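Local structure of magnesium transporter MgtE (Enterococcus faecalis, 2OUX) at residues 173-178 / 186-191. The protein probably transports magnesium ions across the cell membrane as a homodimer, the chain here being its cytosolic, magnesium-binding part. Numbering follows the deposited sequence.
Sequences IYYVYV and VGVISL
Val176 and Ile189 form a hydrogen-bonded pair in the antiparallel hairpin of strands 175-179 and 185-190, whose short segments run at 161° to each other, with Val176 N bonding to Ile189 O at 2.9 Å and Ile189 N to Val176 O at 3.0 Å. Toward the turn, the O of Val178 receives a bond from Val186 N at 2.9 Å and a weak one from Gly187 N, while Val178 N bonds to Gly187 O; two residues thus face one, a classic beta bulge. On the face carrying Tyr175 and Tyr177, CG1 of Val188 sits between the backbone N and the carbonyl carbon (chi1 62°), which puts CG2 anti to N as the methyl that meets the Tyr177 ring, 4.0 Å from CD1, the two side chains running side by side. Tyr175 meets Ser190 obliquely through CD1 and CE1, with CE1 4.0 Å from Ser190 CB. This hairpin belongs to the first CBS domain; Tyr177 helps bind a magnesium ion together with Ala234. Where strand 185-190 passes into helix 191-194, with Ser190 at the N-cap position, Leu191 N bonds to Tyr174 O from well above the carbonyl plane. Leu191 CD2 meets the Tyr174 ring in plane, 3.8 Å from CD1, and also touches Ile173 CD1. The Tyr174 ring stacks on Tyr174 of the second subunit, while its OH hydrogen-bonds to Arg192 N there.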
loop_
_atom_site.group_PDB
_atom_site.type_symbol
_atom_site.label_atom_id
_atom_site.label_comp_id
_atom_site.label_asym_id
_atom_site.label_seq_id
_atom_site.Cartn_x
_atom_site.Cartn_y
_atom_site.Cartn_z
ATOM N N ILE A 173 2.068 0.807 -9.671
ATOM C CA ILE A 173 1.861 -0.199 -10.691
ATOM C C ILE A 173 1.435 -1.473 -9.990
ATOM O O ILE A 173 1.297 -2.508 -10.621
ATOM C CB ILE A 173 3.165 -0.488 -11.484
ATOM C CG1 ILE A 173 4.194 -1.193 -10.593
ATOM C CG2 ILE A 173 3.737 0.818 -12.024
ATOM C CD1 ILE A 173 5.328 -1.821 -11.374
ATOM N N TYR A 174 1.220 -1.396 -8.680
ATOM C CA TYR A 174 0.848 -2.583 -7.924
ATOM C C TYR A 174 -0.549 -3.088 -8.212
ATOM O O TYR A 174 -0.935 -4.169 -7.783
ATOM C CB TYR A 174 1.098 -2.354 -6.432
ATOM C CG TYR A 174 2.593 -2.199 -6.175
ATOM C CD1 TYR A 174 3.517 -2.891 -6.960
ATOM C CD2 TYR A 174 3.081 -1.339 -5.196
ATOM C CE1 TYR A 174 4.895 -2.723 -6.788
ATOM C CE2 TYR A 174 4.460 -1.162 -5.010
ATOM C CZ TYR A 174 5.361 -1.860 -5.816
ATOM O OH TYR A 174 6.719 -1.682 -5.662
ATOM N N TYR A 175 -1.302 -2.290 -8.955
ATOM C CA TYR A 175 -2.628 -2.678 -9.401
ATOM C C TYR A 175 -2.627 -2.263 -10.858
ATOM O O TYR A 175 -2.172 -1.168 -11.190
ATOM C CB TYR A 175 -3.740 -1.926 -8.654
ATOM C CG TYR A 175 -4.106 -2.524 -7.321
ATOM C CD1 TYR A 175 -4.463 -3.862 -7.223
ATOM C CD2 TYR A 175 -4.092 -1.757 -6.158
ATOM C CE1 TYR A 175 -4.796 -4.426 -6.002
ATOM C CE2 TYR A 175 -4.421 -2.312 -4.930
ATOM C CZ TYR A 175 -4.770 -3.644 -4.859
ATOM O OH TYR A 175 -5.088 -4.212 -3.648
ATOM N N VAL A 176 -3.101 -3.139 -11.732
ATOM C CA VAL A 176 -3.172 -2.812 -13.152
ATOM C C VAL A 176 -4.640 -2.859 -13.533
ATOM O O VAL A 176 -5.287 -3.896 -13.411
ATOM C CB VAL A 176 -2.399 -3.825 -14.008
ATOM C CG1 VAL A 176 -2.464 -3.422 -15.473
ATOM C CG2 VAL A 176 -0.951 -3.898 -13.542
ATOM N N TYR A 177 -5.170 -1.733 -13.986
ATOM C CA TYR A 177 -6.577 -1.679 -14.361
ATOM C C TYR A 177 -6.797 -2.056 -15.822
ATOM O O TYR A 177 -5.986 -1.739 -16.690
ATOM C CB TYR A 177 -7.115 -0.285 -14.043
ATOM C CG TYR A 177 -6.899 0.043 -12.584
ATOM C CD1 TYR A 177 -7.764 -0.454 -11.605
ATOM C CD2 TYR A 177 -5.765 0.746 -12.167
ATOM C CE1 TYR A 177 -7.504 -0.270 -10.249
ATOM C CE2 TYR A 177 -5.497 0.939 -10.810
ATOM C CZ TYR A 177 -6.368 0.418 -9.863
ATOM O OH TYR A 177 -6.064 0.533 -8.535
ATOM N N VAL A 178 -7.892 -2.758 -16.088
ATOM C CA VAL A 178 -8.195 -3.179 -17.444
ATOM C C VAL A 178 -9.377 -2.381 -17.962
ATOM O O VAL A 178 -10.410 -2.323 -17.315
ATOM C CB VAL A 178 -8.539 -4.686 -17.497
ATOM C CG1 VAL A 178 -8.751 -5.129 -18.946
ATOM C CG2 VAL A 178 -7.414 -5.503 -16.855
ATOM N N VAL A 186 -13.262 -2.235 -16.856
ATOM C CA VAL A 186 -13.889 -3.553 -16.918
ATOM C C VAL A 186 -13.207 -4.655 -16.109
ATOM O O VAL A 186 -13.679 -5.788 -16.084
ATOM C CB VAL A 186 -13.999 -4.024 -18.384
ATOM C CG1 VAL A 186 -14.837 -3.023 -19.182
ATOM C CG2 VAL A 186 -12.597 -4.172 -18.994
ATOM N N GLY A 187 -12.102 -4.333 -15.447
ATOM C CA GLY A 187 -11.415 -5.351 -14.677
ATOM C C GLY A 187 -10.164 -4.853 -13.991
ATOM O O GLY A 187 -9.781 -3.686 -14.129
ATOM N N VAL A 188 -9.518 -5.743 -13.249
ATOM C CA VAL A 188 -8.304 -5.388 -12.527
ATOM C C VAL A 188 -7.489 -6.636 -12.209
ATOM O O VAL A 188 -8.039 -7.738 -12.125
ATOM C CB VAL A 188 -8.641 -4.681 -11.192
ATOM C CG1 VAL A 188 -9.429 -5.621 -10.279
ATOM C CG2 VAL A 188 -7.365 -4.231 -10.497
ATOM N N ILE A 189 -6.179 -6.454 -12.055
ATOM C CA ILE A 189 -5.281 -7.541 -11.695
ATOM C C ILE A 189 -4.126 -6.953 -10.896
ATOM O O ILE A 189 -3.516 -5.978 -11.312
ATOM C CB ILE A 189 -4.726 -8.315 -12.939
ATOM C CG1 ILE A 189 -4.030 -9.593 -12.459
ATOM C CG2 ILE A 189 -3.715 -7.472 -13.712
ATOM C CD1 ILE A 189 -3.779 -10.611 -13.547
ATOM N N SER A 190 -3.855 -7.528 -9.730
ATOM C CA SER A 190 -2.766 -7.053 -8.885
ATOM C C SER A 190 -1.458 -7.493 -9.517
ATOM O O SER A 190 -1.414 -8.490 -10.236
ATOM C CB SER A 190 -2.866 -7.650 -7.484
ATOM O OG SER A 190 -2.663 -9.049 -7.540
ATOM N N LEU A 191 -0.391 -6.754 -9.256
ATOM C CA LEU A 191 0.890 -7.119 -9.834
ATOM C C LEU A 191 1.340 -8.480 -9.302
ATOM O O LEU A 191 1.938 -9.277 -10.033
ATOM C CB LEU A 191 1.950 -6.061 -9.522
ATOM C CG LEU A 191 3.302 -6.358 -10.175
ATOM C CD1 LEU A 191 3.116 -6.512 -11.691
ATOM C CD2 LEU A 191 4.276 -5.239 -9.865
#